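Local coordinates for protein esterase A (Caulobacter crescentus, PDB 5GKV) that probably hydrolyses ester substrates as a serine hydrolase of the beta-lactamase family, to which the penicillin-binding proteins are related, at residues Leu99-Ala104 and Val120-Ala125; Asp107-Phe112 and Gly179-Arg184; Phe112-Lys117 and Lys153-Ala158. All coordinates share one frame; numbering follows the deposited sequence.

Contact 1: Leu99-Ala104 and Val120-Ala125; sequences LAYDQA and VTVEQA
V122 and E123 present the first backbone N-H groups of helix 122-126 to carbonyls of the 99-104 loop. V122 N gives its hydrogen to Q103 O at 2.9 Å, and E123 N bonds Y101 O at 2.9 Å. The third N-H, of Q124, goes to T121 OG1 at 3.3 Å. T121 N returns a bond to Q124 OE1, which completes a capping box with T121 as N-cap. A type I turn over A100-Q103 brings the two accepting carbonyls to the helix start, and a single bridge pairs A104 with T121.

The tight side lies around V122. L99 CD1 meets V122 CG2 tip to tip at 4.0 Å, while CG1, the other methyl, lies 4.1 Å from Y101 CD1 on the ring. E123 sets its CG between the backbone N and the carbonyl carbon (chi1 64°), and the chain then runs out extended across the Y101 side chain. E123 OE1 lies 3.4 Å from Y101 CB, with carboxylate and ring planes only 10° apart. R304 pairs with this OE1 in a salt bridge and meets the Y101 ring as a cation-pi partner, so both groups share an outside partner.

The solvent side is looser. D102 is exposed, gives little area to the contact and meets E123 OE2 only through its CB, at 3.7 Å; the two carboxylates are like charges not in contact, D102 OD2 lying 5.6 Å from E123 OE2. Q103 turns its amide to its own loop, OE1 accepting from A100 N, and its NE2 bonds D107.

Y101 packs against I90, A91 and V94 of helix 82-95 and A299 and A300 of helix 294-301, while L99 and Q103 rest on V108 of helix 105-108.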
ATOM      1  N   LEU A  99       4.357  -0.563 -21.589  1.00 21.67           N
ATOM      2  CA  LEU A  99       5.363  -1.139 -20.706  1.00 20.87           C
ATOM      3  C   LEU A  99       5.041  -2.616 -20.634  1.00 19.51           C
ATOM      4  O   LEU A  99       3.889  -3.004 -20.835  1.00 23.52           O
ATOM      5  CB  LEU A  99       5.312  -0.498 -19.306  1.00 18.72           C
ATOM      6  CG  LEU A  99       6.367  -0.842 -18.245  1.00 21.76           C
ATOM      7  CD1 LEU A  99       7.704  -0.245 -18.635  1.00 21.06           C
ATOM      8  CD2 LEU A  99       5.922  -0.332 -16.860  1.00 18.97           C
ATOM      9  N   ALA A 100       6.055  -3.436 -20.384  1.00 18.11           N
ATOM     10  CA  ALA A 100       5.855  -4.870 -20.238  1.00 26.56           C
ATOM     11  C   ALA A 100       6.500  -5.309 -18.937  1.00 20.53           C
ATOM     12  O   ALA A 100       7.536  -4.765 -18.546  1.00 22.87           O
ATOM     13  CB  ALA A 100       6.438  -5.661 -21.417  1.00 23.56           C
ATOM     14  N   TYR A 101       5.865  -6.266 -18.253  1.00 18.69           N
ATOM     15  CA  TYR A 101       6.390  -6.711 -16.963  1.00 18.69           C
ATOM     16  C   TYR A 101       7.760  -7.357 -17.104  1.00 21.51           C
ATOM     17  O   TYR A 101       8.572  -7.289 -16.177  1.00 21.64           O
ATOM     18  CB  TYR A 101       5.417  -7.680 -16.297  1.00 19.72           C
ATOM     19  CG  TYR A 101       4.309  -6.989 -15.516  1.00 21.92           C
ATOM     20  CD1 TYR A 101       4.615  -6.052 -14.541  1.00 19.86           C
ATOM     21  CD2 TYR A 101       2.970  -7.284 -15.748  1.00 21.48           C
ATOM     22  CE1 TYR A 101       3.628  -5.414 -13.824  1.00 20.47           C
ATOM     23  CE2 TYR A 101       1.946  -6.637 -15.024  1.00 20.73           C
ATOM     24  CZ  TYR A 101       2.296  -5.712 -14.062  1.00 21.08           C
ATOM     25  OH  TYR A 101       1.345  -5.061 -13.332  1.00 18.89           O
ATOM     26  N   ASP A 102       8.050  -7.988 -18.240  1.00 20.93           N
ATOM     27  CA  ASP A 102       9.351  -8.626 -18.411  1.00 22.45           C
ATOM     28  C   ASP A 102      10.340  -7.733 -19.154  1.00 26.41           C
ATOM     29  O   ASP A 102      11.406  -8.202 -19.566  1.00 25.72           O
ATOM     30  CB  ASP A 102       9.191  -9.984 -19.111  1.00 26.46           C
ATOM     31  CG  ASP A 102       8.640  -9.860 -20.528  1.00 34.62           C
ATOM     32  OD1 ASP A 102       8.259  -8.740 -20.946  1.00 29.48           O
ATOM     33  OD2 ASP A 102       8.584 -10.898 -21.221  1.00 35.45           O
ATOM     34  N   GLN A 103      10.003  -6.462 -19.329  1.00 24.22           N
ATOM     35  CA  GLN A 103      10.899  -5.473 -19.906  1.00 27.40           C
ATOM     36  C   GLN A 103      11.957  -5.063 -18.886  1.00 26.99           C
ATOM     37  O   GLN A 103      11.657  -4.879 -17.705  1.00 23.33           O
ATOM     38  CB  GLN A 103      10.080  -4.259 -20.351  1.00 24.79           C
ATOM     39  CG  GLN A 103      10.818  -3.141 -21.024  1.00 29.61           C
ATOM     40  CD  GLN A 103       9.847  -2.108 -21.549  1.00 33.36           C
ATOM     41  OE1 GLN A 103       8.630  -2.236 -21.361  1.00 25.07           O
ATOM     42  NE2 GLN A 103      10.368  -1.079 -22.207  1.00 34.10           N
ATOM     43  N   ALA A 104      13.202  -4.929 -19.348  1.00 23.85           N
ATOM     44  CA  ALA A 104      14.277  -4.443 -18.491  1.00 21.19           C
ATOM     45  C   ALA A 104      14.001  -3.019 -18.029  1.00 23.31           C
ATOM     46  O   ALA A 104      13.665  -2.139 -18.835  1.00 24.43           O
ATOM     47  CB  ALA A 104      15.620  -4.506 -19.228  1.00 22.63           C
ATOM     48  N   VAL A 120      17.626  -6.452 -14.908  1.00 23.01           N
ATOM     49  CA  VAL A 120      16.517  -6.467 -13.951  1.00 20.26           C
ATOM     50  C   VAL A 120      15.242  -6.008 -14.645  1.00 21.87           C
ATOM     51  O   VAL A 120      15.220  -4.955 -15.293  1.00 22.20           O
ATOM     52  CB  VAL A 120      16.843  -5.563 -12.756  1.00 18.75           C
ATOM     53  CG1 VAL A 120      15.660  -5.532 -11.770  1.00 21.63           C
ATOM     54  CG2 VAL A 120      18.125  -6.028 -12.068  1.00 22.06           C
ATOM     55  N   THR A 121      14.170  -6.782 -14.507  1.00 21.39           N
ATOM     56  CA  THR A 121      12.924  -6.426 -15.174  1.00 23.78           C
ATOM     57  C   THR A 121      11.982  -5.634 -14.262  1.00 21.25           C
ATOM     58  O   THR A 121      12.163  -5.547 -13.040  1.00 19.94           O
ATOM     59  CB  THR A 121      12.196  -7.673 -15.687  1.00 23.19           C
ATOM     60  OG1 THR A 121      11.837  -8.507 -14.583  1.00 19.71           O
ATOM     61  CG2 THR A 121      13.074  -8.470 -16.658  1.00 24.24           C
ATOM     62  N   VAL A 122      10.945  -5.063 -14.890  1.00 18.70           N
ATOM     63  CA  VAL A 122       9.908  -4.338 -14.155  1.00 19.50           C
ATOM     64  C   VAL A 122       9.309  -5.219 -13.061  1.00 17.87           C
ATOM     65  O   VAL A 122       9.256  -4.831 -11.890  1.00 16.39           O
ATOM     66  CB  VAL A 122       8.825  -3.811 -15.123  1.00 19.35           C
ATOM     67  CG1 VAL A 122       7.617  -3.205 -14.351  1.00 17.67           C
ATOM     68  CG2 VAL A 122       9.414  -2.752 -16.046  1.00 20.98           C
ATOM     69  N   GLU A 123       8.877  -6.433 -13.416  1.00 18.41           N
ATOM     70  CA  GLU A 123       8.197  -7.253 -12.417  1.00 19.55           C
ATOM     71  C   GLU A 123       9.161  -7.742 -11.334  1.00 21.09           C
ATOM     72  O   GLU A 123       8.746  -7.942 -10.185  1.00 18.30           O
ATOM     73  CB  GLU A 123       7.474  -8.428 -13.085  1.00 20.54           C
ATOM     74  CG  GLU A 123       8.399  -9.427 -13.794  1.00 20.23           C
ATOM     75  CD  GLU A 123       7.652 -10.342 -14.742  1.00 23.82           C
ATOM     76  OE1 GLU A 123       6.419 -10.496 -14.589  1.00 22.17           O
ATOM     77  OE2 GLU A 123       8.299 -10.907 -15.651  1.00 21.15           O
ATOM     78  N   GLN A 124      10.449  -7.900 -11.658  1.00 18.09           N
ATOM     79  CA  GLN A 124      11.427  -8.246 -10.628  1.00 17.43           C
ATOM     80  C   GLN A 124      11.563  -7.118  -9.610  1.00 17.27           C
ATOM     81  O   GLN A 124      11.613  -7.364  -8.396  1.00 19.82           O
ATOM     82  CB  GLN A 124      12.787  -8.572 -11.277  1.00 14.41           C
ATOM     83  CG  GLN A 124      12.817  -9.975 -11.880  1.00 18.92           C
ATOM     84  CD  GLN A 124      13.930 -10.180 -12.899  1.00 20.73           C
ATOM     85  OE1 GLN A 124      14.798  -9.331 -13.077  1.00 18.46           O
ATOM     86  NE2 GLN A 124      13.900 -11.315 -13.574  1.00 23.72           N
ATOM     87  N   ALA A 125      11.607  -5.873 -10.093  1.00 15.74           N
ATOM     88  CA  ALA A 125      11.689  -4.714  -9.205  1.00 19.01           C
ATOM     89  C   ALA A 125      10.467  -4.615  -8.309  1.00 18.80           C
ATOM     90  O   ALA A 125      10.586  -4.334  -7.108  1.00 15.24           O
ATOM     91  CB  ALA A 125      11.827  -3.424 -10.019  1.00 17.30           C
TER

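Contact 2: Asp107-Phe112 and Gly179-Arg184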
ATOM      1  N   ASP A 107      15.645  -0.382 -19.922  1.00 24.55           N
ATOM      2  CA  ASP A 107      15.105   0.025 -21.214  1.00 25.07           C
ATOM      3  C   ASP A 107      14.392   1.369 -21.134  1.00 30.16           C
ATOM      4  O   ASP A 107      14.461   2.165 -22.077  1.00 25.09           O
ATOM      5  CB  ASP A 107      14.168  -1.042 -21.768  1.00 26.50           C
ATOM      6  CG  ASP A 107      13.978  -0.902 -23.267  1.00 46.87           C
ATOM      7  OD1 ASP A 107      12.815  -0.929 -23.720  1.00 42.17           O
ATOM      8  OD2 ASP A 107      14.995  -0.734 -23.981  1.00 47.75           O
ATOM      9  N   VAL A 108      13.705   1.655 -20.021  1.00 23.94           N
ATOM     10  CA  VAL A 108      13.035   2.948 -19.879  1.00 25.66           C
ATOM     11  C   VAL A 108      13.795   3.901 -18.967  1.00 26.65           C
ATOM     12  O   VAL A 108      13.461   5.097 -18.921  1.00 24.68           O
ATOM     13  CB  VAL A 108      11.583   2.782 -19.377  1.00 28.79           C
ATOM     14  CG1 VAL A 108      10.829   1.785 -20.256  1.00 27.69           C
ATOM     15  CG2 VAL A 108      11.577   2.343 -17.934  1.00 24.07           C
ATOM     16  N   TRP A 109      14.822   3.420 -18.266  1.00 27.00           N
ATOM     17  CA  TRP A 109      15.565   4.201 -17.278  1.00 24.14           C
ATOM     18  C   TRP A 109      17.029   3.825 -17.460  1.00 29.09           C
ATOM     19  O   TRP A 109      17.588   3.027 -16.691  1.00 24.89           O
ATOM     20  CB  TRP A 109      15.045   3.901 -15.867  1.00 22.08           C
ATOM     21  CG  TRP A 109      15.717   4.555 -14.701  1.00 21.77           C
ATOM     22  CD1 TRP A 109      16.742   5.457 -14.712  1.00 27.18           C
ATOM     23  CD2 TRP A 109      15.397   4.327 -13.322  1.00 19.77           C
ATOM     24  NE1 TRP A 109      17.072   5.813 -13.424  1.00 22.16           N
ATOM     25  CE2 TRP A 109      16.263   5.128 -12.552  1.00 24.48           C
ATOM     26  CE3 TRP A 109      14.453   3.532 -12.671  1.00 19.26           C
ATOM     27  CZ2 TRP A 109      16.209   5.159 -11.158  1.00 16.83           C
ATOM     28  CZ3 TRP A 109      14.406   3.552 -11.267  1.00 20.12           C
ATOM     29  CH2 TRP A 109      15.281   4.355 -10.535  1.00 20.68           C
ATOM     30  N   PRO A 110      17.676   4.351 -18.508  1.00 28.70           N
ATOM     31  CA  PRO A 110      19.003   3.834 -18.897  1.00 28.42           C
ATOM     32  C   PRO A 110      20.027   3.884 -17.785  1.00 26.72           C
ATOM     33  O   PRO A 110      20.874   2.983 -17.694  1.00 25.62           O
ATOM     34  CB  PRO A 110      19.401   4.745 -20.065  1.00 28.89           C
ATOM     35  CG  PRO A 110      18.092   5.212 -20.633  1.00 30.21           C
ATOM     36  CD  PRO A 110      17.188   5.386 -19.443  1.00 29.48           C
ATOM     37  N   GLU A 111      19.951   4.896 -16.916  1.00 25.67           N
ATOM     38  CA  GLU A 111      20.891   5.011 -15.807  1.00 30.81           C
ATOM     39  C   GLU A 111      20.794   3.840 -14.834  1.00 28.27           C
ATOM     40  O   GLU A 111      21.764   3.566 -14.115  1.00 25.35           O
ATOM     41  CB  GLU A 111      20.656   6.328 -15.079  1.00 29.17           C
ATOM     42  CG  GLU A 111      20.896   7.563 -15.962  1.00 30.41           C
ATOM     43  CD  GLU A 111      19.655   8.042 -16.715  1.00 38.02           C
ATOM     44  OE1 GLU A 111      18.734   7.239 -16.992  1.00 32.37           O
ATOM     45  OE2 GLU A 111      19.612   9.246 -17.045  1.00 42.61           O
ATOM     46  N   PHE A 112      19.658   3.139 -14.810  1.00 25.44           N
ATOM     47  CA  PHE A 112      19.486   2.002 -13.909  1.00 25.78           C
ATOM     48  C   PHE A 112      20.436   0.850 -14.223  1.00 26.87           C
ATOM     49  O   PHE A 112      20.625  -0.026 -13.375  1.00 24.86           O
ATOM     50  CB  PHE A 112      18.053   1.488 -13.983  1.00 21.92           C
ATOM     51  CG  PHE A 112      17.653   0.626 -12.808  1.00 21.39           C
ATOM     52  CD1 PHE A 112      17.359   1.204 -11.578  1.00 23.60           C
ATOM     53  CD2 PHE A 112      17.545  -0.751 -12.941  1.00 20.92           C
ATOM     54  CE1 PHE A 112      16.979   0.425 -10.491  1.00 21.96           C
ATOM     55  CE2 PHE A 112      17.170  -1.547 -11.852  1.00 20.78           C
ATOM     56  CZ  PHE A 112      16.889  -0.953 -10.627  1.00 21.37           C
ATOM     57  N   GLY A 179       7.850   4.612  -9.004  1.00 18.68           N
ATOM     58  CA  GLY A 179       7.477   5.955  -9.414  1.00 20.88           C
ATOM     59  C   GLY A 179       8.280   6.436 -10.606  1.00 20.01           C
ATOM     60  O   GLY A 179       7.755   7.128 -11.482  1.00 20.72           O
ATOM     61  N   GLU A 180       9.561   6.078 -10.659  1.00 17.86           N
ATOM     62  CA  GLU A 180      10.415   6.603 -11.715  1.00 17.31           C
ATOM     63  C   GLU A 180      10.184   5.852 -13.017  1.00 17.80           C
ATOM     64  O   GLU A 180      10.197   6.458 -14.092  1.00 17.98           O
ATOM     65  CB  GLU A 180      11.887   6.544 -11.273  1.00 20.85           C
ATOM     66  CG  GLU A 180      12.894   7.084 -12.279  1.00 22.46           C
ATOM     67  CD  GLU A 180      12.771   8.575 -12.537  1.00 25.28           C
ATOM     68  OE1 GLU A 180      11.912   9.239 -11.917  1.00 22.73           O
ATOM     69  OE2 GLU A 180      13.542   9.083 -13.385  1.00 29.81           O
ATOM     70  N   ILE A 181       9.955   4.540 -12.940  1.00 19.04           N
ATOM     71  CA  ILE A 181       9.513   3.791 -14.114  1.00 16.97           C
ATOM     72  C   ILE A 181       8.240   4.414 -14.672  1.00 20.32           C
ATOM     73  O   ILE A 181       8.134   4.705 -15.875  1.00 18.70           O
ATOM     74  CB  ILE A 181       9.304   2.309 -13.756  1.00 18.15           C
ATOM     75  CG1 ILE A 181      10.638   1.633 -13.378  1.00 18.78           C
ATOM     76  CG2 ILE A 181       8.628   1.563 -14.914  1.00 21.58           C
ATOM     77  CD1 ILE A 181      10.434   0.259 -12.770  1.00 17.15           C
ATOM     78  N   PHE A 182       7.265   4.667 -13.788  1.00 18.42           N
ATOM     79  CA  PHE A 182       6.008   5.289 -14.213  1.00 19.48           C
ATOM     80  C   PHE A 182       6.248   6.642 -14.880  1.00 19.37           C
ATOM     81  O   PHE A 182       5.727   6.912 -15.971  1.00 21.19           O
ATOM     82  CB  PHE A 182       5.069   5.464 -13.014  1.00 16.83           C
ATOM     83  CG  PHE A 182       3.720   5.999 -13.404  1.00 15.62           C
ATOM     84  CD1 PHE A 182       3.488   7.359 -13.461  1.00 19.41           C
ATOM     85  CD2 PHE A 182       2.698   5.131 -13.736  1.00 19.82           C
ATOM     86  CE1 PHE A 182       2.246   7.841 -13.848  1.00 20.62           C
ATOM     87  CE2 PHE A 182       1.465   5.603 -14.128  1.00 17.37           C
ATOM     88  CZ  PHE A 182       1.244   6.959 -14.184  1.00 18.80           C
ATOM     89  N   ARG A 183       7.003   7.521 -14.213  1.00 16.77           N
ATOM     90  CA  ARG A 183       7.232   8.877 -14.713  1.00 20.91           C
ATOM     91  C   ARG A 183       7.877   8.859 -16.098  1.00 23.92           C
ATOM     92  O   ARG A 183       7.449   9.581 -17.009  1.00 21.70           O
ATOM     93  CB  ARG A 183       8.102   9.652 -13.712  1.00 24.38           C
ATOM     94  CG  ARG A 183       8.142  11.162 -13.905  1.00 33.74           C
ATOM     95  CD  ARG A 183       9.159  11.839 -12.953  1.00 36.96           C
ATOM     96  NE  ARG A 183      10.539  11.441 -13.244  1.00 34.11           N
ATOM     97  CZ  ARG A 183      11.172  11.688 -14.395  1.00 41.95           C
ATOM     98  NH1 ARG A 183      10.553  12.340 -15.378  1.00 39.72           N
ATOM     99  NH2 ARG A 183      12.426  11.273 -14.570  1.00 36.41           N
ATOM    100  N   ARG A 184       8.897   8.023 -16.281  1.00 22.50           N
ATOM    101  CA  ARG A 184       9.579   7.971 -17.571  1.00 23.90           C
ATOM    102  C   ARG A 184       8.689   7.423 -18.677  1.00 28.30           C
ATOM    103  O   ARG A 184       8.857   7.802 -19.844  1.00 27.01           O
ATOM    104  CB  ARG A 184      10.843   7.136 -17.451  1.00 19.54           C
ATOM    105  CG  ARG A 184      11.765   7.684 -16.396  1.00 26.94           C
ATOM    106  CD  ARG A 184      13.175   7.695 -16.828  1.00 29.27           C
ATOM    107  NE  ARG A 184      14.028   8.199 -15.761  1.00 33.03           N
ATOM    108  CZ  ARG A 184      15.330   8.414 -15.903  1.00 30.10           C
ATOM    109  NH1 ARG A 184      15.901   8.171 -17.076  1.00 28.69           N
ATOM    110  NH2 ARG A 184      16.052   8.861 -14.875  1.00 30.12           N
TER
HETATM  111  O   HOH W   1      14.652   7.999 -20.063  1.00 40.44           O
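E180 lays its aliphatic chain over the indole of W109. CG stands 3.7 Å from the centroid of the W109 six-membered ring and only 4° off its normal, a CH-pi contact over the face; F112 CD1 lies over the opposite face, nearer the rim. A bend at chi2 (66°) turns CD, and with it the E180 carboxylate, off the ring toward R183 and R184.

I181, next in sequence, works at the indole edge: its CG1 lies close to the ring plane, 4.3 Å from W109 CE3, and its CG2 meets V108 CG2.

R183 does not reach 107-112 but holds E180 in place, gripping it side-on. NE donates to E180 OE1 at 2.9 Å and NH2 to OE2. W147 NE1 also bonds OE1, so this buried carboxylate is well supplied with donors.

R184 links both segments. Its NE donates to E180 OE2 at 2.6 Å, and NH2 reaches the same oxygen on the anti lone pair, giving OE2 three arginine donors. NH1 points the other way, to E111 OE1 at 3.0 Å, in a tilted salt bridge whose carboxylate and guanidinium planes stand 88° apart. W109 CD1 lies 3.4 Å above the guanidinium plane, over its centre. Nearer the backbone, R184 CD touches V108 O at 3.3 Å, and a water accepts from NH1 while bonding V108 O weakly.

E180 with R183 and R184 forms the i, i+3 and i+4 salt-bridge pattern of one helix. Joined by E111, it becomes a network that clasps the 3-10 turn 110-112 to helix 173-186, in the helical part of the serine beta-lactamase and penicillin-binding-protein fold.

Contact 3: Phe112-Lys117 and Lys153-Ala158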
ATOM      1  N   PHE A 112      19.658   3.139 -14.810  1.00 25.44           N
ATOM      2  CA  PHE A 112      19.486   2.002 -13.909  1.00 25.78           C
ATOM      3  C   PHE A 112      20.436   0.850 -14.223  1.00 26.87           C
ATOM      4  O   PHE A 112      20.625  -0.026 -13.375  1.00 24.86           O
ATOM      5  CB  PHE A 112      18.053   1.488 -13.983  1.00 21.92           C
ATOM      6  CG  PHE A 112      17.653   0.626 -12.808  1.00 21.39           C
ATOM      7  CD1 PHE A 112      17.359   1.204 -11.578  1.00 23.60           C
ATOM      8  CD2 PHE A 112      17.545  -0.751 -12.941  1.00 20.92           C
ATOM      9  CE1 PHE A 112      16.979   0.425 -10.491  1.00 21.96           C
ATOM     10  CE2 PHE A 112      17.170  -1.547 -11.852  1.00 20.78           C
ATOM     11  CZ  PHE A 112      16.889  -0.953 -10.627  1.00 21.37           C
ATOM     12  N   ALA A 113      21.010   0.806 -15.430  1.00 23.14           N
ATOM     13  CA  ALA A 113      21.836  -0.337 -15.802  1.00 28.29           C
ATOM     14  C   ALA A 113      23.112  -0.455 -14.969  1.00 32.38           C
ATOM     15  O   ALA A 113      23.765  -1.505 -15.022  1.00 27.61           O
ATOM     16  CB  ALA A 113      22.194  -0.269 -17.290  1.00 29.97           C
ATOM     17  N   GLN A 114      23.473   0.566 -14.193  1.00 27.61           N
ATOM     18  CA  GLN A 114      24.737   0.547 -13.468  1.00 26.69           C
ATOM     19  C   GLN A 114      24.809  -0.612 -12.472  1.00 35.08           C
ATOM     20  O   GLN A 114      23.788  -1.170 -12.035  1.00 28.47           O
ATOM     21  CB  GLN A 114      24.947   1.856 -12.717  1.00 29.10           C
ATOM     22  CG  GLN A 114      24.949   3.092 -13.580  1.00 27.18           C
ATOM     23  CD  GLN A 114      24.972   4.336 -12.734  1.00 30.63           C
ATOM     24  OE1 GLN A 114      25.997   4.666 -12.131  1.00 32.67           O
ATOM     25  NE2 GLN A 114      23.834   5.019 -12.643  1.00 28.99           N
ATOM     26  N   ALA A 115      26.053  -0.972 -12.119  1.00 28.44           N
ATOM     27  CA  ALA A 115      26.347  -1.952 -11.070  1.00 25.37           C
ATOM     28  C   ALA A 115      25.703  -3.306 -11.344  1.00 28.17           C
ATOM     29  O   ALA A 115      25.302  -4.015 -10.417  1.00 31.37           O
ATOM     30  CB  ALA A 115      25.933  -1.432  -9.690  1.00 27.20           C
ATOM     31  N   GLY A 116      25.593  -3.677 -12.615  1.00 28.68           N
ATOM     32  CA  GLY A 116      25.126  -5.005 -12.957  1.00 27.59           C
ATOM     33  C   GLY A 116      23.624  -5.204 -13.014  1.00 31.80           C
ATOM     34  O   GLY A 116      23.178  -6.357 -13.060  1.00 30.75           O
ATOM     35  N   LYS A 117      22.824  -4.134 -13.032  1.00 31.85           N
ATOM     36  CA  LYS A 117      21.367  -4.254 -13.031  1.00 26.89           C
ATOM     37  C   LYS A 117      20.747  -4.116 -14.429  1.00 27.47           C
ATOM     38  O   LYS A 117      19.547  -3.853 -14.541  1.00 22.70           O
ATOM     39  CB  LYS A 117      20.746  -3.222 -12.086  1.00 23.00           C
ATOM     40  CG  LYS A 117      21.273  -3.247 -10.660  1.00 21.24           C
ATOM     41  CD  LYS A 117      20.417  -2.387  -9.734  1.00 22.73           C
ATOM     42  CE  LYS A 117      20.432  -0.921 -10.150  1.00 23.52           C
ATOM     43  NZ  LYS A 117      21.824  -0.396 -10.251  1.00 25.22           N
ATOM     44  N   LYS A 153      20.753   7.567  -6.739  1.00 26.85           N
ATOM     45  CA  LYS A 153      21.469   6.669  -5.837  1.00 27.97           C
ATOM     46  C   LYS A 153      21.039   5.219  -6.044  1.00 25.76           C
ATOM     47  O   LYS A 153      21.878   4.309  -6.023  1.00 22.98           O
ATOM     48  CB  LYS A 153      21.258   7.105  -4.388  1.00 28.83           C
ATOM     49  CG  LYS A 153      22.208   6.417  -3.400  1.00 31.07           C
ATOM     50  CD  LYS A 153      22.091   7.011  -2.015  1.00 33.58           C
ATOM     51  CE  LYS A 153      22.893   6.211  -1.002  1.00 36.36           C
ATOM     52  NZ  LYS A 153      24.328   6.137  -1.347  1.00 38.84           N
ATOM     53  N   LEU A 154      19.741   4.987  -6.264  1.00 24.93           N
ATOM     54  CA  LEU A 154      19.266   3.642  -6.577  1.00 26.65           C
ATOM     55  C   LEU A 154      19.838   3.155  -7.904  1.00 25.49           C
ATOM     56  O   LEU A 154      20.293   2.008  -8.020  1.00 23.72           O
ATOM     57  CB  LEU A 154      17.729   3.621  -6.609  1.00 21.42           C
ATOM     58  CG  LEU A 154      17.001   3.727  -5.264  1.00 20.71           C
ATOM     59  CD1 LEU A 154      15.477   3.996  -5.414  1.00 22.53           C
ATOM     60  CD2 LEU A 154      17.214   2.459  -4.429  1.00 21.89           C
ATOM     61  N   ALA A 155      19.812   4.015  -8.930  1.00 24.72           N
ATOM     62  CA  ALA A 155      20.329   3.617 -10.232  1.00 21.82           C
ATOM     63  C   ALA A 155      21.786   3.187 -10.146  1.00 23.02           C
ATOM     64  O   ALA A 155      22.212   2.282 -10.874  1.00 23.80           O
ATOM     65  CB  ALA A 155      20.169   4.761 -11.237  1.00 24.98           C
ATOM     66  N   ALA A 156      22.551   3.799  -9.248  1.00 22.33           N
ATOM     67  CA  ALA A 156      23.967   3.487  -9.117  1.00 26.72           C
ATOM     68  C   ALA A 156      24.244   2.338  -8.157  1.00 30.36           C
ATOM     69  O   ALA A 156      25.374   1.846  -8.117  1.00 28.14           O
ATOM     70  CB  ALA A 156      24.731   4.725  -8.652  1.00 24.05           C
ATOM     71  N   MET A 157      23.245   1.876  -7.409  1.00 23.59           N
ATOM     72  CA  MET A 157      23.501   0.945  -6.318  1.00 25.37           C
ATOM     73  C   MET A 157      23.656  -0.494  -6.805  1.00 22.54           C
ATOM     74  O   MET A 157      22.950  -0.951  -7.711  1.00 21.03           O
ATOM     75  CB  MET A 157      22.381   1.039  -5.291  1.00 25.20           C
ATOM     76  CG  MET A 157      22.458  -0.017  -4.191  1.00 21.93           C
ATOM     77  SD  MET A 157      21.172   0.226  -2.972  1.00 21.88           S
ATOM     78  CE  MET A 157      21.290  -1.362  -2.118  1.00 19.15           C
ATOM     79  N   ALA A 158      24.612  -1.213  -6.191  1.00 22.54           N
ATOM     80  CA  ALA A 158      24.774  -2.643  -6.415  1.00 22.92           C
ATOM     81  C   ALA A 158      23.774  -3.428  -5.564  1.00 21.00           C
ATOM     82  O   ALA A 158      23.568  -3.096  -4.399  1.00 21.33           O
ATOM     83  CB  ALA A 158      26.194  -3.074  -6.067  1.00 24.36           C
TER
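A155, near the end of helix 147-156, is overlaid by Q114 and by the backbone of F112. Its CB packs on F112 CA at 3.9 Å, and the CA atoms of F112 and A155 are only 4.1 Å apart, so the two backbones run close here. Q114 packs on the A155 carbonyl: Q114 CB touches A155 O at 3.3 Å, and the chain, extended beyond CG, carries OE1 to 3.7 Å from A156 CB. The amide end has a partner outside this contact, since Q114 NE2 donates to E111 O.

The A155 carbonyl oxygen is also one of three that lie 2.8 Å from K117 NZ and accept hydrogen bonds from it, the others being M157 O and Q114 O; F112 O adds a weak fourth. For K117, a bend at chi3 (-62°) sets CE over the centre of the F112 ring, a cation-pi pair, and chi4 then turns NZ to the carbonyls. NZ stands above the A155 peptide plane, 57° out of it. The buried lysine thus joins the loop between helices 105-108 and 122-126 to the C-terminal end of helix 147-156, in the helical part of the serine beta-lactamase and penicillin-binding-protein fold. A155 O, in the last turn of that helix, and M157 O just beyond it would probably stabilise the ammonium charge, and Q114 O, from the lysine's own loop, may add to this.

A115 completes the contact at the surface. Its positive phi (58°), in the left-handed helical region, goes with a CB directed toward the helix end, where it meets M157 O at 3.6 Å and A158 CB at 4.0 Å.

Overall arrangement
Following the chain from its N terminus, helix 82-95 leads into 99-104, which contact 1 closes against 120-125 after a short excursion through helix 105-108. That excursion supplies 107-112 and 112-117, the first halves of contacts 2 and 3, so contact 1 crosses both. Contact 3 closes next, at the end of helix 147-156, and contact 2 last, on helix 173-186; contact 3 therefore lies within the span of contact 2, and the two share F112. The centres are 11 to 15 Å apart. L99 touches I181 and V108, V120 touches F112, and A155 touches W109, tying the short connecting segments and four helices into one region of the helical part.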